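Local coordinates for tailspike protein (Acinetobacter phage vB_ApiP_P1, PDB 6E1R) that probably recognises and hydrolyses the capsular polysaccharide of its Acinetobacter host, as a trimeric tailspike with a central parallel beta-helix, at residues Gln139-Phe153 with Phe166-Thr180. Sequence-based numbering, arbitrary orientation.
Sequences QFSRSITATADIPIF and FGKLMFKASTGGTAT
Ala-146 O takes a hydrogen bond from Ser-174 N at 2.9 Å, nearly straight at 175°. The donor lies above the carbonyl plane. Ser-174 OG lies near the same oxygen, at most a weak partner. OG also shares a water with Thr-147 O, which ties the end of strand 142-146 to the turn after strand 169-173.

The two strands run parallel, in register from Ser-143 with Met-170 to Ala-146 with Ala-173. Ile-144 bonds to the neighbouring strand through both of its own backbone groups: its N donates to Met-170 O and its O accepts from Lys-172 N.

On the face with Ser-143 and Thr-145, the extended selenomethionine Met-170 has CG anti to the backbone N (chi1 -173°). This lays its SE alongside the backbone carbonyl of Gln-139. The side chains of Lys-172 and Thr-145 cross obliquely, with Lys-172 CB beside Thr-145 OG1.

The face with Ile-144, Ala-146, Leu-169 and Phe-171 is largely apolar, and Ile-152 packs against it from the next part of the chain. Ile-152 CD1 meets the edge of the Phe-171 ring in its plane, 3.8 Å from Phe-171 CD1. Separately, the edge of Phe-166 points at the face of Phe-153, with planes at 68°. Phe-200 and Phe-195 continue this core beside Phe-171 and Phe-166.

In the loop before the corner at Ile-152 and Phe-153, Asp-149 OD1 takes Ala-179 N at 2.8 Å, on the anti side of the carboxylate. Ile-152 N then donates to Thr-180 O at 2.7 Å.

Lys-168 NZ forms a salt bridge with Glu-132 of the second subunit, placing this edge at the trimer interface. These are successive coils of a right-handed parallel beta-helix. The chemistry implies coils joined by backbone bonds along the strand, a carboxylate bond in the loop, and an aromatic and aliphatic interior.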
ATOM      1  N   GLN A 139      -3.278  14.889 -23.522  1.00 46.23           N
ATOM      2  CA  GLN A 139      -4.049  14.743 -24.754  1.00 46.67           C
ATOM      3  C   GLN A 139      -3.330  15.295 -25.978  1.00 49.21           C
ATOM      4  O   GLN A 139      -3.696  14.936 -27.102  1.00 58.07           O
ATOM      5  CB  GLN A 139      -5.421  15.413 -24.623  1.00 40.81           C
ATOM      6  CG  GLN A 139      -5.398  16.930 -24.599  1.00 47.43           C
ATOM      7  CD  GLN A 139      -5.250  17.492 -23.203  1.00 48.66           C
ATOM      8  OE1 GLN A 139      -4.627  16.879 -22.336  1.00 47.94           O
ATOM      9  NE2 GLN A 139      -5.831  18.664 -22.974  1.00 44.95           N
ATOM     10  N   PHE A 140      -2.328  16.153 -25.799  1.00 52.49           N
ATOM     11  CA  PHE A 140      -1.523  16.634 -26.914  1.00 50.62           C
ATOM     12  C   PHE A 140      -0.186  15.910 -27.022  1.00 45.92           C
ATOM     13  O   PHE A 140       0.756  16.446 -27.613  1.00 51.89           O
ATOM     14  CB  PHE A 140      -1.298  18.143 -26.804  1.00 45.90           C
ATOM     15  CG  PHE A 140      -2.487  18.966 -27.214  1.00 51.69           C
ATOM     16  CD1 PHE A 140      -2.516  20.331 -26.981  1.00 49.82           C
ATOM     17  CD2 PHE A 140      -3.574  18.376 -27.839  1.00 52.72           C
ATOM     18  CE1 PHE A 140      -3.607  21.090 -27.357  1.00 51.62           C
ATOM     19  CE2 PHE A 140      -4.667  19.131 -28.219  1.00 54.46           C
ATOM     20  CZ  PHE A 140      -4.683  20.490 -27.978  1.00 51.19           C
ATOM     21  N   SER A 141      -0.087  14.704 -26.469  1.00 44.26           N
ATOM     22  CA  SER A 141       1.131  13.924 -26.603  1.00 47.92           C
ATOM     23  C   SER A 141       1.267  13.402 -28.034  1.00 51.65           C
ATOM     24  O   SER A 141       0.330  13.448 -28.837  1.00 52.62           O
ATOM     25  CB  SER A 141       1.141  12.769 -25.602  1.00 51.90           C
ATOM     26  OG  SER A 141       0.023  11.920 -25.788  1.00 57.18           O
ATOM     27  N   ARG A 142       2.460  12.902 -28.348  1.00 49.72           N
ATOM     28  CA  ARG A 142       2.715  12.302 -29.652  1.00 48.57           C
ATOM     29  C   ARG A 142       1.776  11.123 -29.878  1.00 48.55           C
ATOM     30  O   ARG A 142       1.776  10.163 -29.102  1.00 51.51           O
ATOM     31  CB  ARG A 142       4.174  11.858 -29.738  1.00 44.97           C
ATOM     32  CG  ARG A 142       4.559  11.216 -31.054  1.00 41.96           C
ATOM     33  CD  ARG A 142       4.547  12.220 -32.197  1.00 42.08           C
ATOM     34  NE  ARG A 142       5.417  13.369 -31.950  1.00 43.35           N
ATOM     35  CZ  ARG A 142       4.989  14.624 -31.856  1.00 44.74           C
ATOM     36  NH1 ARG A 142       3.701  14.902 -32.002  1.00 53.46           N
ATOM     37  NH2 ARG A 142       5.850  15.606 -31.627  1.00 46.05           N
ATOM     38  N   SER A 143       0.975  11.199 -30.937  1.00 45.10           N
ATOM     39  CA  SER A 143      -0.118  10.265 -31.155  1.00 44.81           C
ATOM     40  C   SER A 143       0.147   9.362 -32.353  1.00 39.22           C
ATOM     41  O   SER A 143       0.862   9.729 -33.288  1.00 40.37           O
ATOM     42  CB  SER A 143      -1.441  11.011 -31.363  1.00 46.86           C
ATOM     43  OG  SER A 143      -1.464  11.672 -32.615  1.00 50.64           O
ATOM     44  N   ILE A 144      -0.443   8.169 -32.304  1.00 38.24           N
ATOM     45  CA  ILE A 144      -0.455   7.226 -33.417  1.00 40.53           C
ATOM     46  C   ILE A 144      -1.907   6.833 -33.655  1.00 39.80           C
ATOM     47  O   ILE A 144      -2.547   6.253 -32.770  1.00 37.66           O
ATOM     48  CB  ILE A 144       0.401   5.978 -33.140  1.00 38.13           C
ATOM     49  CG1 ILE A 144       1.852   6.365 -32.853  1.00 38.36           C
ATOM     50  CG2 ILE A 144       0.328   5.015 -34.317  1.00 38.13           C
ATOM     51  CD1 ILE A 144       2.784   5.178 -32.710  1.00 36.68           C
ATOM     52  N   THR A 145      -2.421   7.141 -34.841  1.00 40.43           N
ATOM     53  CA  THR A 145      -3.817   6.904 -35.183  1.00 43.16           C
ATOM     54  C   THR A 145      -3.931   5.720 -36.135  1.00 45.09           C
ATOM     55  O   THR A 145      -3.145   5.590 -37.078  1.00 46.19           O
ATOM     56  CB  THR A 145      -4.444   8.150 -35.820  1.00 44.47           C
ATOM     57  OG1 THR A 145      -4.242   9.279 -34.961  1.00 45.87           O
ATOM     58  CG2 THR A 145      -5.937   7.951 -36.035  1.00 44.09           C
ATOM     59  N   ALA A 146      -4.917   4.862 -35.884  1.00 41.45           N
ATOM     60  CA  ALA A 146      -5.195   3.707 -36.730  1.00 41.78           C
ATOM     61  C   ALA A 146      -6.316   4.074 -37.696  1.00 43.76           C
ATOM     62  O   ALA A 146      -7.453   4.315 -37.275  1.00 43.89           O
ATOM     63  CB  ALA A 146      -5.570   2.491 -35.888  1.00 41.26           C
ATOM     64  N   THR A 147      -5.993   4.117 -38.986  1.00 45.43           N
ATOM     65  CA  THR A 147      -6.948   4.473 -40.025  1.00 48.58           C
ATOM     66  C   THR A 147      -7.746   3.278 -40.534  1.00 51.04           C
ATOM     67  O   THR A 147      -8.477   3.412 -41.521  1.00 51.79           O
ATOM     68  CB  THR A 147      -6.228   5.154 -41.192  1.00 51.95           C
ATOM     69  OG1 THR A 147      -5.176   4.306 -41.669  1.00 55.29           O
ATOM     70  CG2 THR A 147      -5.638   6.485 -40.747  1.00 49.09           C
ATOM     71  N   ALA A 148      -7.622   2.121 -39.889  1.00 49.42           N
ATOM     72  CA  ALA A 148      -8.400   0.942 -40.234  1.00 53.29           C
ATOM     73  C   ALA A 148      -8.767   0.203 -38.955  1.00 52.50           C
ATOM     74  O   ALA A 148      -8.300   0.537 -37.862  1.00 49.85           O
ATOM     75  CB  ALA A 148      -7.635   0.020 -41.192  1.00 48.69           C
ATOM     76  N   ASP A 149      -9.620  -0.813 -39.095  1.00 46.64           N
ATOM     77  CA  ASP A 149     -10.027  -1.639 -37.960  1.00 54.37           C
ATOM     78  C   ASP A 149      -8.961  -2.704 -37.687  1.00 51.95           C
ATOM     79  O   ASP A 149      -9.182  -3.908 -37.808  1.00 55.65           O
ATOM     80  CB  ASP A 149     -11.389  -2.266 -38.227  1.00 52.61           C
ATOM     81  CG  ASP A 149     -12.002  -2.879 -36.984  1.00 50.86           C
ATOM     82  OD1 ASP A 149     -11.443  -2.683 -35.884  1.00 43.12           O
ATOM     83  OD2 ASP A 149     -13.042  -3.559 -37.109  1.00 54.03           O
ATOM     84  N   ILE A 150      -7.780  -2.225 -37.305  1.00 50.27           N
ATOM     85  CA  ILE A 150      -6.624  -3.096 -37.090  1.00 52.18           C
ATOM     86  C   ILE A 150      -5.885  -2.653 -35.843  1.00 50.65           C
ATOM     87  O   ILE A 150      -5.888  -1.471 -35.473  1.00 52.16           O
ATOM     88  CB  ILE A 150      -5.659  -3.078 -38.297  1.00 52.82           C
ATOM     89  CG1 ILE A 150      -5.345  -1.638 -38.718  1.00 49.31           C
ATOM     90  CG2 ILE A 150      -6.239  -3.864 -39.461  1.00 58.50           C
ATOM     91  CD1 ILE A 150      -4.031  -1.105 -38.184  1.00 46.22           C
ATOM     92  N   PRO A 151      -5.232  -3.597 -35.166  1.00 46.95           N
ATOM     93  CA  PRO A 151      -4.376  -3.225 -34.032  1.00 43.43           C
ATOM     94  C   PRO A 151      -3.169  -2.430 -34.509  1.00 46.82           C
ATOM     95  O   PRO A 151      -2.519  -2.793 -35.490  1.00 48.51           O
ATOM     96  CB  PRO A 151      -3.966  -4.576 -33.436  1.00 42.64           C
ATOM     97  CG  PRO A 151      -4.100  -5.541 -34.569  1.00 44.76           C
ATOM     98  CD  PRO A 151      -5.270  -5.055 -35.373  1.00 46.74           C
ATOM     99  N   ILE A 152      -2.882  -1.328 -33.811  1.00 46.73           N
ATOM    100  CA  ILE A 152      -1.718  -0.513 -34.152  1.00 36.67           C
ATOM    101  C   ILE A 152      -0.442  -1.334 -34.011  1.00 38.89           C
ATOM    102  O   ILE A 152       0.433  -1.315 -34.884  1.00 37.59           O
ATOM    103  CB  ILE A 152      -1.677   0.754 -33.279  1.00 39.41           C
ATOM    104  CG1 ILE A 152      -2.850   1.673 -33.624  1.00 38.19           C
ATOM    105  CG2 ILE A 152      -0.351   1.477 -33.444  1.00 36.02           C
ATOM    106  CD1 ILE A 152      -2.898   2.937 -32.797  1.00 40.21           C
ATOM    107  N   PHE A 153      -0.325  -2.073 -32.911  1.00 39.17           N
ATOM    108  CA  PHE A 153       0.771  -3.005 -32.697  1.00 38.38           C
ATOM    109  C   PHE A 153       0.211  -4.406 -32.510  1.00 41.54           C
ATOM    110  O   PHE A 153      -0.850  -4.587 -31.902  1.00 49.38           O
ATOM    111  CB  PHE A 153       1.623  -2.611 -31.484  1.00 36.15           C
ATOM    112  CG  PHE A 153       2.488  -1.404 -31.716  1.00 37.40           C
ATOM    113  CD1 PHE A 153       3.689  -1.520 -32.396  1.00 40.52           C
ATOM    114  CD2 PHE A 153       2.105  -0.157 -31.248  1.00 35.32           C
ATOM    115  CE1 PHE A 153       4.491  -0.415 -32.611  1.00 43.25           C
ATOM    116  CE2 PHE A 153       2.903   0.952 -31.460  1.00 38.84           C
ATOM    117  CZ  PHE A 153       4.098   0.823 -32.142  1.00 43.12           C
ATOM    118  N   PHE A 166       7.027   1.799 -23.690  1.00 34.30           N
ATOM    119  CA  PHE A 166       6.191   2.758 -24.405  1.00 34.73           C
ATOM    120  C   PHE A 166       6.096   4.018 -23.558  1.00 39.26           C
ATOM    121  O   PHE A 166       5.432   4.022 -22.517  1.00 45.82           O
ATOM    122  CB  PHE A 166       4.808   2.174 -24.690  1.00 30.74           C
ATOM    123  CG  PHE A 166       4.842   0.973 -25.583  1.00 30.86           C
ATOM    124  CD1 PHE A 166       5.024  -0.294 -25.055  1.00 38.06           C
ATOM    125  CD2 PHE A 166       4.702   1.110 -26.953  1.00 39.24           C
ATOM    126  CE1 PHE A 166       5.062  -1.402 -25.875  1.00 40.96           C
ATOM    127  CE2 PHE A 166       4.741   0.006 -27.778  1.00 45.01           C
ATOM    128  CZ  PHE A 166       4.922  -1.251 -27.239  1.00 45.47           C
ATOM    129  N   GLY A 167       6.752   5.083 -24.008  1.00 36.42           N
ATOM    130  CA  GLY A 167       6.814   6.304 -23.233  1.00 36.11           C
ATOM    131  C   GLY A 167       6.135   7.490 -23.882  1.00 36.51           C
ATOM    132  O   GLY A 167       6.579   7.977 -24.926  1.00 40.00           O
ATOM    133  N   LYS A 168       5.049   7.954 -23.265  1.00 41.00           N
ATOM    134  CA  LYS A 168       4.375   9.194 -23.643  1.00 42.45           C
ATOM    135  C   LYS A 168       3.915   9.158 -25.103  1.00 42.37           C
ATOM    136  O   LYS A 168       4.318   9.970 -25.940  1.00 47.83           O
ATOM    137  CB  LYS A 168       5.285  10.393 -23.360  1.00 41.24           C
ATOM    138  CG  LYS A 168       5.744  10.428 -21.908  1.00 45.07           C
ATOM    139  CD  LYS A 168       6.801  11.478 -21.645  1.00 50.06           C
ATOM    140  CE  LYS A 168       7.203  11.473 -20.177  1.00 52.26           C
ATOM    141  NZ  LYS A 168       8.353  12.375 -19.899  1.00 60.99           N
ATOM    142  N   LEU A 169       3.052   8.188 -25.392  1.00 40.54           N
ATOM    143  CA  LEU A 169       2.453   8.016 -26.707  1.00 37.12           C
ATOM    144  C   LEU A 169       0.942   7.930 -26.563  1.00 36.69           C
ATOM    145  O   LEU A 169       0.433   7.372 -25.588  1.00 36.90           O
ATOM    146  CB  LEU A 169       2.987   6.760 -27.409  1.00 35.80           C
ATOM    147  CG  LEU A 169       4.465   6.784 -27.801  1.00 39.33           C
ATOM    148  CD1 LEU A 169       4.905   5.430 -28.330  1.00 37.79           C
ATOM    149  CD2 LEU A 169       4.714   7.868 -28.835  1.00 39.57           C
HETATM  150  N   MSE A 170       0.229   8.486 -27.536  1.00 35.84           N
HETATM  151  CA  MSE A 170      -1.226   8.441 -27.533  1.00 34.60           C
HETATM  152  C   MSE A 170      -1.724   7.587 -28.691  1.00 35.68           C
HETATM  153  O   MSE A 170      -1.157   7.615 -29.779  1.00 44.08           O
HETATM  154  CB  MSE A 170      -1.807   9.852 -27.617  1.00 43.12           C
HETATM  155  CG  MSE A 170      -3.314   9.918 -27.455  1.00 54.59           C
HETATM  156 SE   MSE A 170      -3.940  11.750 -27.237  1.00 70.27          SE
HETATM  157  CE  MSE A 170      -5.841  11.396 -26.966  1.00 70.18           C
ATOM    158  N   PHE A 171      -2.783   6.819 -28.456  1.00 36.83           N
ATOM    159  CA  PHE A 171      -3.327   5.911 -29.456  1.00 38.57           C
ATOM    160  C   PHE A 171      -4.753   6.331 -29.779  1.00 45.43           C
ATOM    161  O   PHE A 171      -5.594   6.425 -28.879  1.00 47.81           O
ATOM    162  CB  PHE A 171      -3.280   4.466 -28.958  1.00 35.84           C
ATOM    163  CG  PHE A 171      -1.905   4.011 -28.564  1.00 35.92           C
ATOM    164  CD1 PHE A 171      -1.037   3.490 -29.509  1.00 38.62           C
ATOM    165  CD2 PHE A 171      -1.473   4.118 -27.253  1.00 41.05           C
ATOM    166  CE1 PHE A 171       0.232   3.074 -29.152  1.00 40.65           C
ATOM    167  CE2 PHE A 171      -0.205   3.704 -26.889  1.00 41.61           C
ATOM    168  CZ  PHE A 171       0.648   3.182 -27.840  1.00 43.50           C
ATOM    169  N   LYS A 172      -5.019   6.581 -31.059  1.00 44.30           N
ATOM    170  CA  LYS A 172      -6.327   7.017 -31.525  1.00 45.42           C
ATOM    171  C   LYS A 172      -6.800   6.096 -32.642  1.00 48.07           C
ATOM    172  O   LYS A 172      -6.084   5.193 -33.084  1.00 48.18           O
ATOM    173  CB  LYS A 172      -6.296   8.472 -32.012  1.00 39.56           C
ATOM    174  CG  LYS A 172      -5.814   9.480 -30.985  1.00 40.70           C
ATOM    175  CD  LYS A 172      -5.845  10.886 -31.560  1.00 45.99           C
ATOM    176  CE  LYS A 172      -5.429  11.921 -30.530  1.00 49.41           C
ATOM    177  NZ  LYS A 172      -5.436  13.303 -31.087  1.00 54.14           N
ATOM    178  N   ALA A 173      -8.026   6.339 -33.098  1.00 47.17           N
ATOM    179  CA  ALA A 173      -8.610   5.626 -34.223  1.00 46.67           C
ATOM    180  C   ALA A 173      -9.319   6.631 -35.116  1.00 49.87           C
ATOM    181  O   ALA A 173     -10.031   7.511 -34.626  1.00 43.80           O
ATOM    182  CB  ALA A 173      -9.590   4.541 -33.759  1.00 42.00           C
ATOM    183  N   SER A 174      -9.116   6.499 -36.430  1.00 52.85           N
ATOM    184  CA  SER A 174      -9.752   7.424 -37.364  1.00 53.80           C
ATOM    185  C   SER A 174     -11.265   7.251 -37.363  1.00 54.51           C
ATOM    186  O   SER A 174     -12.008   8.230 -37.506  1.00 52.77           O
ATOM    187  CB  SER A 174      -9.189   7.226 -38.770  1.00 56.33           C
ATOM    188  OG  SER A 174      -9.664   6.019 -39.340  1.00 60.90           O
ATOM    189  N   THR A 175     -11.738   6.019 -37.211  1.00 53.66           N
ATOM    190  CA  THR A 175     -13.160   5.723 -37.103  1.00 54.33           C
ATOM    191  C   THR A 175     -13.469   5.282 -35.680  1.00 50.48           C
ATOM    192  O   THR A 175     -12.816   4.377 -35.150  1.00 49.15           O
ATOM    193  CB  THR A 175     -13.577   4.640 -38.099  1.00 55.76           C
ATOM    194  OG1 THR A 175     -13.204   5.039 -39.425  1.00 56.30           O
ATOM    195  CG2 THR A 175     -15.081   4.419 -38.045  1.00 57.96           C
ATOM    196  N   GLY A 176     -14.459   5.924 -35.067  1.00 53.25           N
ATOM    197  CA  GLY A 176     -14.797   5.609 -33.689  1.00 48.49           C
ATOM    198  C   GLY A 176     -15.359   4.204 -33.554  1.00 48.76           C
ATOM    199  O   GLY A 176     -16.191   3.760 -34.347  1.00 50.04           O
ATOM    200  N   GLY A 177     -14.894   3.498 -32.526  1.00 45.11           N
ATOM    201  CA  GLY A 177     -15.330   2.138 -32.286  1.00 45.79           C
ATOM    202  C   GLY A 177     -14.605   1.086 -33.085  1.00 50.06           C
ATOM    203  O   GLY A 177     -15.131  -0.017 -33.259  1.00 52.15           O
ATOM    204  N   THR A 178     -13.408   1.390 -33.578  1.00 45.88           N
ATOM    205  CA  THR A 178     -12.624   0.453 -34.363  1.00 48.32           C
ATOM    206  C   THR A 178     -11.200   0.416 -33.829  1.00 48.04           C
ATOM    207  O   THR A 178     -10.773   1.297 -33.077  1.00 50.92           O
ATOM    208  CB  THR A 178     -12.610   0.823 -35.855  1.00 44.15           C
ATOM    209  OG1 THR A 178     -12.087   2.147 -36.019  1.00 49.38           O
ATOM    210  CG2 THR A 178     -14.013   0.758 -36.441  1.00 46.16           C
ATOM    211  N   ALA A 179     -10.481  -0.637 -34.216  1.00 52.23           N
ATOM    212  CA  ALA A 179      -9.051  -0.775 -33.967  1.00 52.15           C
ATOM    213  C   ALA A 179      -8.709  -0.856 -32.483  1.00 50.80           C
ATOM    214  O   ALA A 179      -9.593  -0.816 -31.620  1.00 47.20           O
ATOM    215  CB  ALA A 179      -8.286   0.384 -34.611  1.00 52.57           C
ATOM    216  N   THR A 180      -7.418  -0.976 -32.190  1.00 47.83           N
ATOM    217  CA  THR A 180      -6.908  -1.026 -30.828  1.00 42.47           C
ATOM    218  C   THR A 180      -5.417  -0.734 -30.878  1.00 39.26           C
ATOM    219  O   THR A 180      -4.790  -0.806 -31.937  1.00 42.15           O
ATOM    220  CB  THR A 180      -7.174  -2.383 -30.163  1.00 36.49           C
ATOM    221  OG1 THR A 180      -6.648  -2.374 -28.830  1.00 36.88           O
ATOM    222  CG2 THR A 180      -6.522  -3.505 -30.949  1.00 34.51           C
TER
HETATM  223  O   HOH W   1     -10.540   5.848 -41.924  1.00 59.97           O